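PDB 6IMU: endo-beta-1,2-glucanase from Talaromyces funiculosus, which catalyses the endo-hydrolysis of beta-1,2-glucosidic bonds in beta-1,2-glucans, yielding shorter beta-1,2-linked gluco-oligosaccharides. Local coordinates for residues W157-P162 with K224-P229; E305-L310 with S385-V390; A345-V350 with L378-P383. All coordinates share one frame; numbering follows the deposited sequence.

Contact 1: W157-P162 with K224-P229; sequences WNNRVP and KNQSLP. With NAG (2-acetamido-2-deoxy-beta-D-glucopyranose), chain D.
Gln226 turns its side-chain amide to the bend at Asn158 and Asn159 and uses both ends of it. NE2 donates to Asn158 OD1 at 2.9 Å; the acceptor lies close to the Gln226 amide plane, whereas the donor sits above the carbonyl plane of Asn158, the two amides being turned 69° against each other. OE1 accepts a hydrogen bond from the backbone N of Asn159, also at 2.9 Å and again from above the carbonyl plane. Asn159 answers in the reverse sense: its side chain crosses that of Gln226 at about a right angle, and its OD1 takes a bond from Gln226 N, 2.8 Å away, almost head-on. CG of Gln226, tucked between its backbone N and carbonyl carbon (chi1 60°), and the extended chain beyond bring the amide to Asn158 OD1 and Asn159 N. With an alanine here, both would probably lose these partners and the Asn158 amide would be freer to turn. Asn225, glycosylated at ND2, keeps OD1 for Ser227 N in an Asx turn. At the surface, two beta turns, type II at Trp157-Arg160 and type I at Asn225-Leu228, thus meet at one end of a small antiparallel sheet, the second containing an Asn-X-Ser N-glycosylation sequon.

Contact 2: E305-L310 with S385-V390; sequences ETWKVL and SVFPTV
Thr306 and Pro388 mark the nearest passage of the two backbones, their CA atoms 6.8 Å apart, where the 3-10 segment that includes 305-307 runs past the helical residues 387-390. Phe387 contributes the largest share of the surface buried between them. Trp307 meets one face of it with the rim of its six-membered ring: CE3 comes to 3.6 Å from Phe387 CZ, and CZ3 lies over the same face. With the ring centroids 5.2 Å apart and the planes at 70°, this is a T-shaped, edge-to-face pair in which tryptophan supplies the edge. The indole reaches that place because CG is anti to the backbone N (chi1 -173°), which carries the ring across to the phenylalanine. Such an aromatic pair, buried near the centre of the chain, joins the loop ahead of helix 318-337 to the short helix 387-392, within a domain where helix outweighs strand, consistent with the (alpha/alpha)6 barrel of this glucanase family. The opposite face of Phe387 is lined by CD of its own neighbour Pro388, so the ring lies between proline and indole. Leu310 closes a further side, CD1 standing 3.4 Å from Phe387 CE1 in an oblique approach, while its CB covers part of one face of Trp307. Thr306 adds a lighter touch, CG2 to Pro388 CB at 4.1 Å. The polar end of the indole points elsewhere, NE1 being hydrogen-bonded to Glu311 OE2, and Ala442 of helix 433-443 packs on both Leu310 and Phe387.

Contact 3: A345-V350 with L378-P383; sequences ASINNV and LDVITP. With NAG (2-acetamido-2-deoxy-beta-D-glucopyranose), chain E.
Ile347 and Thr382 reach toward each other tip to tip, and here the packing is tightest: Ile347 CD1 lies 3.2 Å from Thr382 OG1 and 3.6 Å from its CB. A chi1 of -163° sets the isoleucine CG1 anti to the backbone N, beside Thr382 CB, and chi2 then brings CD1 to the hydroxyl. That hydroxyl is already engaged, hydrogen-bonded to Glu418 O on strand 415-421. The other branch, Ile347 CG2, meets Val380 CG1 obliquely at 3.8 Å, and Ala345 CB adds a looser touch on Thr382 CG2. Between the backbones the fit is less close, and a water fills in, accepting from Ala345 N and donating to Val380 O. Toward the glycan less surface is covered, although Val380 CG2 still comes 3.6 Å from Asn349 OD1, which accepts from Val350 N above its carbonyl plane. Asn349 ND2 carries the NAG, which is also hydrogen-bonded to Glu377 OE1. The two strands pair with different partners, 347-352 with 357-362 and 380-381 with 415-421, and the two segments meet mainly through aliphatic side chains. That chemistry implies a join made mainly by apolar side-chain fit, with the sugar-bearing asparagine at its margin.

Contacts 2 and 3 belong together: their centres are 16 Å apart, and they touch where Ser385 CB lies 4.3 Å from Ala345 CB. Strand 380-381 of contact 3 leads along the chain to helix 387-392 of contact 2, and contact 3 is nested within the loop that contact 2 closes. Contact 1 closes earlier in the sequence and stands apart at the surface, its centre 31 Å from that of contact 2 and 32 Å from that of contact 3, with nearest atoms about 13 and 14 Å away. Contacts 1 and 3 each include an N-linked NAG, whereas contact 2 is wholly buried, its centre about 8 Å from the centre of the chain.

Contact 1: W157-P162 with K224-P229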
loop_
_atom_site.group_PDB
_atom_site.type_symbol
_atom_site.label_atom_id
_atom_site.label_comp_id
_atom_site.label_asym_id
_atom_site.label_seq_id
_atom_site.Cartn_x
_atom_site.Cartn_y
_atom_site.Cartn_z
ATOM N N TRP A 157 19.131 -2.354 8.637
ATOM C CA TRP A 157 18.075 -3.243 9.105
ATOM C C TRP A 157 18.599 -4.633 9.477
ATOM O O TRP A 157 17.810 -5.541 9.713
ATOM C CB TRP A 157 16.956 -3.293 8.063
ATOM C CG TRP A 157 16.115 -2.059 8.146
ATOM C CD1 TRP A 157 16.350 -0.857 7.539
ATOM C CD2 TRP A 157 14.943 -1.881 8.958
ATOM N NE1 TRP A 157 15.389 0.046 7.900
ATOM C CE2 TRP A 157 14.514 -0.549 8.770
ATOM C CE3 TRP A 157 14.220 -2.713 9.821
ATOM C CZ2 TRP A 157 13.380 -0.040 9.401
ATOM C CZ3 TRP A 157 13.098 -2.211 10.441
ATOM C CH2 TRP A 157 12.687 -0.891 10.234
ATOM N N ASN A 158 19.921 -4.784 9.588
ATOM C CA ASN A 158 20.487 -5.932 10.275
ATOM C C ASN A 158 19.852 -6.002 11.667
ATOM O O ASN A 158 19.792 -4.997 12.366
ATOM C CB ASN A 158 22.013 -5.857 10.375
ATOM C CG ASN A 158 22.714 -6.243 9.089
ATOM O OD1 ASN A 158 22.437 -7.290 8.511
ATOM N ND2 ASN A 158 23.635 -5.408 8.641
ATOM N N ASN A 159 19.339 -7.183 12.033
ATOM C CA ASN A 159 18.893 -7.448 13.406
ATOM C C ASN A 159 17.714 -6.542 13.797
ATOM O O ASN A 159 17.532 -6.233 14.971
ATOM C CB ASN A 159 20.048 -7.272 14.398
ATOM C CG ASN A 159 21.186 -8.238 14.141
ATOM O OD1 ASN A 159 20.954 -9.419 13.909
ATOM N ND2 ASN A 159 22.413 -7.747 14.183
ATOM N N ARG A 160 16.910 -6.135 12.808
ATOM C CA ARG A 160 15.761 -5.253 13.019
ATOM C C ARG A 160 14.648 -5.704 12.076
ATOM O O ARG A 160 14.911 -5.935 10.895
ATOM C CB ARG A 160 16.110 -3.790 12.723
ATOM C CG ARG A 160 17.088 -3.163 13.705
ATOM C CD ARG A 160 17.493 -1.759 13.293
ATOM N NE ARG A 160 16.417 -0.795 13.499
ATOM C CZ ARG A 160 15.949 0.043 12.577
ATOM N NH1 ARG A 160 16.513 0.112 11.380
ATOM N NH2 ARG A 160 14.920 0.825 12.861
ATOM N N VAL A 161 13.419 -5.827 12.592
ATOM C CA VAL A 161 12.323 -6.325 11.779
ATOM C C VAL A 161 11.062 -5.521 12.096
ATOM O O VAL A 161 10.702 -5.352 13.260
ATOM C CB VAL A 161 12.139 -7.847 11.951
ATOM C CG1 VAL A 161 11.824 -8.256 13.383
ATOM C CG2 VAL A 161 11.097 -8.398 10.993
ATOM N N PRO A 162 10.372 -4.979 11.061
ATOM C CA PRO A 162 9.194 -4.139 11.258
ATOM C C PRO A 162 7.890 -4.949 11.191
ATOM O O PRO A 162 7.687 -5.735 10.253
ATOM C CB PRO A 162 9.334 -3.172 10.075
ATOM C CG PRO A 162 9.836 -4.061 8.957
ATOM C CD PRO A 162 10.703 -5.110 9.631
ATOM N N LYS A 224 18.794 -10.099 18.781
ATOM C CA LYS A 224 20.140 -10.218 19.325
ATOM C C LYS A 224 21.102 -10.515 18.172
ATOM O O LYS A 224 22.069 -9.799 17.987
ATOM C CB LYS A 224 20.236 -11.307 20.398
ATOM C CG LYS A 224 21.582 -11.379 21.111
ATOM C CD LYS A 224 21.723 -10.384 22.241
ATOM C CE LYS A 224 21.355 -10.978 23.585
ATOM N NZ LYS A 224 21.411 -9.968 24.665
ATOM N N ASN A 225 20.792 -11.557 17.390
ATOM C CA ASN A 225 21.614 -11.947 16.269
ATOM C C ASN A 225 20.779 -12.761 15.267
ATOM O O ASN A 225 20.369 -13.893 15.533
ATOM C CB ASN A 225 22.866 -12.674 16.764
ATOM C CG ASN A 225 23.843 -13.019 15.664
ATOM O OD1 ASN A 225 23.458 -13.142 14.509
ATOM N ND2 ASN A 225 25.110 -13.168 16.023
ATOM N N GLN A 226 20.566 -12.155 14.094
ATOM C CA GLN A 226 19.745 -12.689 13.001
ATOM C C GLN A 226 20.263 -14.050 12.507
ATOM O O GLN A 226 19.504 -14.817 11.894
ATOM C CB GLN A 226 19.694 -11.667 11.858
ATOM C CG GLN A 226 21.065 -11.321 11.277
ATOM C CD GLN A 226 21.046 -10.110 10.376
ATOM O OE1 GLN A 226 20.057 -9.390 10.279
ATOM N NE2 GLN A 226 22.161 -9.872 9.705
ATOM N N SER A 227 21.544 -14.357 12.752
ATOM C CA SER A 227 22.133 -15.636 12.333
ATOM C C SER A 227 21.677 -16.784 13.246
ATOM O O SER A 227 21.716 -17.941 12.834
ATOM C CB SER A 227 23.634 -15.547 12.269
ATOM O OG SER A 227 24.037 -14.647 11.247
ATOM N N LEU A 228 21.246 -16.466 14.469
ATOM C CA LEU A 228 20.811 -17.478 15.454
ATOM C C LEU A 228 19.346 -17.833 15.208
ATOM O O LEU A 228 18.539 -16.949 14.935
ATOM C CB LEU A 228 20.974 -16.919 16.869
ATOM C CG LEU A 228 22.378 -16.466 17.264
ATOM C CD1 LEU A 228 22.370 -15.833 18.646
ATOM C CD2 LEU A 228 23.357 -17.625 17.223
ATOM N N PRO A 229 18.954 -19.127 15.280
ATOM C CA PRO A 229 17.537 -19.502 15.262
ATOM C C PRO A 229 16.708 -18.772 16.333
ATOM O O PRO A 229 17.255 -18.246 17.311
ATOM C CB PRO A 229 17.564 -21.018 15.510
ATOM C CG PRO A 229 18.909 -21.454 14.956
ATOM C CD PRO A 229 19.842 -20.305 15.284
HETATM C C1 NAG D . 26.137 -13.550 15.102
HETATM C C2 NAG D . 27.572 -13.170 15.512
HETATM C C3 NAG D . 28.586 -13.810 14.560
HETATM C C4 NAG D . 28.335 -15.307 14.511
HETATM C C5 NAG D . 26.903 -15.533 14.041
HETATM C C6 NAG D . 26.577 -16.997 13.792
HETATM C C7 NAG D . 28.190 -11.033 16.572
HETATM C C8 NAG D . 28.476 -9.581 16.319
HETATM N N2 NAG D . 27.789 -11.732 15.501
HETATM O O3 NAG D . 29.930 -13.540 14.977
HETATM O O4 NAG D . 29.240 -15.938 13.610
HETATM O O5 NAG D . 26.043 -14.980 15.037
HETATM O O6 NAG D . 27.182 -17.787 14.813
HETATM O O7 NAG D . 28.337 -11.523 17.683
#

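Contact 2: E305-L310 with S385-V390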
loop_
_atom_site.group_PDB
_atom_site.type_symbol
_atom_site.label_atom_id
_atom_site.label_comp_id
_atom_site.label_asym_id
_atom_site.label_seq_id
_atom_site.Cartn_x
_atom_site.Cartn_y
_atom_site.Cartn_z
ATOM N N GLU A 305 -2.251 5.804 5.127
ATOM C CA GLU A 305 -2.707 5.321 6.441
ATOM C C GLU A 305 -3.934 4.399 6.337
ATOM O O GLU A 305 -4.228 3.674 7.277
ATOM C CB GLU A 305 -3.044 6.518 7.341
ATOM C CG GLU A 305 -1.835 7.367 7.689
ATOM C CD GLU A 305 -2.128 8.773 8.195
ATOM O OE1 GLU A 305 -3.258 9.012 8.689
ATOM O OE2 GLU A 305 -1.214 9.634 8.095
ATOM N N THR A 306 -4.654 4.453 5.207
ATOM C CA THR A 306 -5.917 3.743 4.994
ATOM C C THR A 306 -5.662 2.356 4.376
ATOM O O THR A 306 -6.607 1.630 4.100
ATOM C CB THR A 306 -6.841 4.627 4.140
ATOM O OG1 THR A 306 -7.058 5.832 4.875
ATOM C CG2 THR A 306 -8.165 3.984 3.792
ATOM N N TRP A 307 -4.386 1.983 4.197
ATOM C CA TRP A 307 -3.993 0.802 3.417
ATOM C C TRP A 307 -4.726 -0.480 3.866
ATOM O O TRP A 307 -5.017 -1.333 3.025
ATOM C CB TRP A 307 -2.470 0.592 3.427
ATOM C CG TRP A 307 -2.139 -0.519 2.485
ATOM C CD1 TRP A 307 -1.784 -1.792 2.806
ATOM C CD2 TRP A 307 -2.411 -0.526 1.072
ATOM N NE1 TRP A 307 -1.684 -2.553 1.670
ATOM C CE2 TRP A 307 -2.090 -1.812 0.595
ATOM C CE3 TRP A 307 -2.861 0.437 0.165
ATOM C CZ2 TRP A 307 -2.196 -2.155 -0.749
ATOM C CZ3 TRP A 307 -2.963 0.099 -1.167
ATOM C CH2 TRP A 307 -2.622 -1.178 -1.618
ATOM N N LYS A 308 -4.998 -0.621 5.170
ATOM C CA LYS A 308 -5.546 -1.870 5.755
ATOM C C LYS A 308 -6.843 -2.302 5.054
ATOM O O LYS A 308 -7.111 -3.499 4.939
ATOM C CB LYS A 308 -5.805 -1.716 7.258
ATOM C CG LYS A 308 -6.945 -0.775 7.626
ATOM C CD LYS A 308 -6.988 -0.443 9.095
ATOM C CE LYS A 308 -8.221 0.337 9.480
ATOM N NZ LYS A 308 -8.317 0.498 10.947
ATOM N N VAL A 309 -7.635 -1.339 4.575
ATOM C CA VAL A 309 -8.958 -1.651 4.007
ATOM C C VAL A 309 -8.818 -2.407 2.675
ATOM O O VAL A 309 -9.780 -3.010 2.207
ATOM C CB VAL A 309 -9.823 -0.390 3.840
ATOM C CG1 VAL A 309 -9.974 0.355 5.156
ATOM C CG2 VAL A 309 -9.307 0.526 2.742
ATOM N N LEU A 310 -7.626 -2.396 2.069
ATOM C CA LEU A 310 -7.403 -3.162 0.847
ATOM C C LEU A 310 -7.058 -4.629 1.131
ATOM O O LEU A 310 -7.061 -5.444 0.197
ATOM C CB LEU A 310 -6.313 -2.469 0.038
ATOM C CG LEU A 310 -6.822 -1.217 -0.676
ATOM C CD1 LEU A 310 -6.579 0.024 0.166
ATOM C CD2 LEU A 310 -6.195 -1.089 -2.036
ATOM N N SER A 385 -2.376 9.300 -3.816
ATOM C CA SER A 385 -3.273 9.886 -2.805
ATOM C C SER A 385 -4.750 9.556 -3.094
ATOM O O SER A 385 -5.574 9.600 -2.179
ATOM C CB SER A 385 -3.063 11.377 -2.692
ATOM O OG SER A 385 -3.420 12.035 -3.896
ATOM N N VAL A 386 -5.072 9.203 -4.346
ATOM C CA VAL A 386 -6.451 8.916 -4.776
ATOM C C VAL A 386 -6.885 7.494 -4.390
ATOM O O VAL A 386 -8.065 7.184 -4.508
ATOM C CB VAL A 386 -6.636 9.102 -6.297
ATOM C CG1 VAL A 386 -6.114 10.442 -6.780
ATOM C CG2 VAL A 386 -6.032 7.954 -7.101
ATOM N N PHE A 387 -5.963 6.612 -3.976
ATOM C CA PHE A 387 -6.320 5.176 -3.907
ATOM C C PHE A 387 -7.529 4.968 -2.989
ATOM O O PHE A 387 -8.412 4.188 -3.334
ATOM C CB PHE A 387 -5.113 4.285 -3.583
ATOM C CG PHE A 387 -4.774 4.098 -2.128
ATOM C CD1 PHE A 387 -5.538 3.275 -1.317
ATOM C CD2 PHE A 387 -3.670 4.731 -1.576
ATOM C CE1 PHE A 387 -5.221 3.117 0.023
ATOM C CE2 PHE A 387 -3.347 4.563 -0.238
ATOM C CZ PHE A 387 -4.120 3.754 0.559
ATOM N N PRO A 388 -7.665 5.655 -1.828
ATOM C CA PRO A 388 -8.823 5.444 -0.957
ATOM C C PRO A 388 -10.133 5.993 -1.553
ATOM O O PRO A 388 -11.210 5.473 -1.262
ATOM C CB PRO A 388 -8.472 6.187 0.343
ATOM C CG PRO A 388 -7.014 6.575 0.203
ATOM C CD PRO A 388 -6.748 6.664 -1.281
ATOM N N THR A 389 -10.023 7.048 -2.363
ATOM C CA THR A 389 -11.160 7.628 -3.092
ATOM C C THR A 389 -11.668 6.619 -4.133
ATOM O O THR A 389 -12.889 6.421 -4.285
ATOM C CB THR A 389 -10.776 8.959 -3.752
ATOM O OG1 THR A 389 -9.984 9.734 -2.845
ATOM C CG2 THR A 389 -11.986 9.755 -4.196
ATOM N N VAL A 390 -10.722 5.968 -4.823
ATOM C CA VAL A 390 -11.006 5.003 -5.883
ATOM C C VAL A 390 -11.911 3.877 -5.351
ATOM O O VAL A 390 -12.783 3.416 -6.062
ATOM C CB VAL A 390 -9.702 4.444 -6.490
ATOM C CG1 VAL A 390 -9.938 3.194 -7.326
ATOM C CG2 VAL A 390 -8.965 5.491 -7.306
#

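Contact 3: A345-V350 with L378-P383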
loop_
_atom_site.group_PDB
_atom_site.type_symbol
_atom_site.label_atom_id
_atom_site.label_comp_id
_atom_site.label_asym_id
_atom_site.label_seq_id
_atom_site.Cartn_x
_atom_site.Cartn_y
_atom_site.Cartn_z
ATOM N N ALA A 345 -0.148 12.544 0.399
ATOM C CA ALA A 345 0.283 11.316 1.025
ATOM C C ALA A 345 1.808 11.338 1.154
ATOM O O ALA A 345 2.487 12.034 0.402
ATOM C CB ALA A 345 -0.199 10.134 0.217
ATOM N N SER A 346 2.323 10.552 2.104
ATOM C CA SER A 346 3.748 10.327 2.273
ATOM C C SER A 346 4.353 9.911 0.928
ATOM O O SER A 346 3.837 9.013 0.255
ATOM C CB SER A 346 4.007 9.293 3.338
ATOM O OG SER A 346 3.377 9.653 4.556
ATOM N N ILE A 347 5.454 10.565 0.549
ATOM C CA ILE A 347 5.934 10.514 -0.820
ATOM C C ILE A 347 7.381 11.020 -0.883
ATOM O O ILE A 347 7.809 11.840 -0.060
ATOM C CB ILE A 347 5.003 11.346 -1.730
ATOM C CG1 ILE A 347 5.185 11.000 -3.207
ATOM C CG2 ILE A 347 5.182 12.838 -1.475
ATOM C CD1 ILE A 347 4.670 9.633 -3.590
ATOM N N ASN A 348 8.107 10.540 -1.895
ATOM C CA ASN A 348 9.413 11.079 -2.235
ATOM C C ASN A 348 9.251 12.522 -2.721
ATOM O O ASN A 348 8.269 12.864 -3.392
ATOM C CB ASN A 348 10.141 10.213 -3.264
ATOM C CG ASN A 348 10.794 9.005 -2.631
ATOM O OD1 ASN A 348 11.862 9.131 -2.046
ATOM N ND2 ASN A 348 10.165 7.846 -2.737
ATOM N N ASN A 349 10.232 13.351 -2.349
ATOM C CA ASN A 349 10.331 14.748 -2.738
ATOM C C ASN A 349 10.839 14.821 -4.182
ATOM O O ASN A 349 11.195 13.798 -4.772
ATOM C CB ASN A 349 11.274 15.504 -1.796
ATOM C CG ASN A 349 10.983 16.987 -1.693
ATOM O OD1 ASN A 349 10.216 17.537 -2.479
ATOM N ND2 ASN A 349 11.599 17.632 -0.714
ATOM N N VAL A 350 10.900 16.042 -4.721
ATOM C CA VAL A 350 11.297 16.287 -6.110
ATOM C C VAL A 350 12.749 15.845 -6.340
ATOM O O VAL A 350 13.548 15.742 -5.409
ATOM C CB VAL A 350 11.098 17.761 -6.511
ATOM C CG1 VAL A 350 9.639 18.161 -6.443
ATOM C CG2 VAL A 350 11.948 18.719 -5.690
ATOM N N LEU A 378 3.132 20.495 2.676
ATOM C CA LEU A 378 1.997 20.395 1.746
ATOM C C LEU A 378 2.329 21.023 0.378
ATOM O O LEU A 378 1.433 21.471 -0.341
ATOM C CB LEU A 378 0.799 21.108 2.383
ATOM C CG LEU A 378 0.270 20.497 3.681
ATOM C CD1 LEU A 378 -0.912 21.300 4.206
ATOM C CD2 LEU A 378 -0.124 19.036 3.478
ATOM N N ASP A 379 3.607 21.019 -0.007
ATOM C CA ASP A 379 4.013 21.592 -1.292
ATOM C C ASP A 379 4.064 20.508 -2.377
ATOM O O ASP A 379 4.179 20.858 -3.545
ATOM C CB ASP A 379 5.341 22.351 -1.197
ATOM C CG ASP A 379 6.506 21.545 -0.654
ATOM O OD1 ASP A 379 6.283 20.409 -0.197
ATOM O OD2 ASP A 379 7.634 22.066 -0.687
ATOM N N VAL A 380 3.979 19.222 -2.000
ATOM C CA VAL A 380 4.119 18.091 -2.948
ATOM C C VAL A 380 2.871 17.197 -2.889
ATOM O O VAL A 380 2.464 16.757 -1.812
ATOM C CB VAL A 380 5.401 17.280 -2.668
ATOM C CG1 VAL A 380 5.470 16.002 -3.499
ATOM C CG2 VAL A 380 6.653 18.123 -2.881
ATOM N N ILE A 381 2.299 16.924 -4.072
ATOM C CA ILE A 381 1.093 16.100 -4.261
ATOM C C ILE A 381 1.485 14.867 -5.075
ATOM O O ILE A 381 2.510 14.873 -5.756
ATOM C CB ILE A 381 -0.044 16.893 -4.938
ATOM C CG1 ILE A 381 0.436 17.611 -6.205
ATOM C CG2 ILE A 381 -0.691 17.854 -3.943
ATOM C CD1 ILE A 381 -0.670 18.184 -7.055
ATOM N N THR A 382 0.686 13.802 -4.974
ATOM C CA THR A 382 1.038 12.528 -5.613
ATOM C C THR A 382 -0.216 11.824 -6.108
ATOM O O THR A 382 -1.223 11.798 -5.407
ATOM C CB THR A 382 1.842 11.630 -4.660
ATOM O OG1 THR A 382 2.072 10.384 -5.325
ATOM C CG2 THR A 382 1.154 11.392 -3.334
ATOM N N PRO A 383 -0.194 11.216 -7.316
ATOM C CA PRO A 383 -1.349 10.470 -7.825
ATOM C C PRO A 383 -1.898 9.378 -6.889
ATOM O O PRO A 383 -3.104 9.167 -6.874
ATOM C CB PRO A 383 -0.821 9.837 -9.125
ATOM C CG PRO A 383 0.278 10.780 -9.579
ATOM C CD PRO A 383 0.908 11.271 -8.291
HETATM C C1 NAG E . 11.471 19.035 -0.409
HETATM C C2 NAG E . 12.025 19.275 0.988
HETATM C C3 NAG E . 11.845 20.741 1.359
HETATM C C4 NAG E . 12.564 21.629 0.351
HETATM C C5 NAG E . 12.065 21.284 -1.045
HETATM C C6 NAG E . 12.824 22.064 -2.111
HETATM C C7 NAG E . 11.881 17.238 2.398
HETATM C C8 NAG E . 11.146 16.614 3.556
HETATM N N2 NAG E . 11.406 18.420 2.003
HETATM O O3 NAG E . 12.370 20.945 2.671
HETATM O O4 NAG E . 12.341 23.026 0.642
HETATM O O5 NAG E . 12.196 19.879 -1.316
HETATM O O6 NAG E . 12.302 21.639 -3.377
HETATM O O7 NAG E . 12.863 16.710 1.892
HETATM O O HOH W 1 1.675 14.162 -1.214
#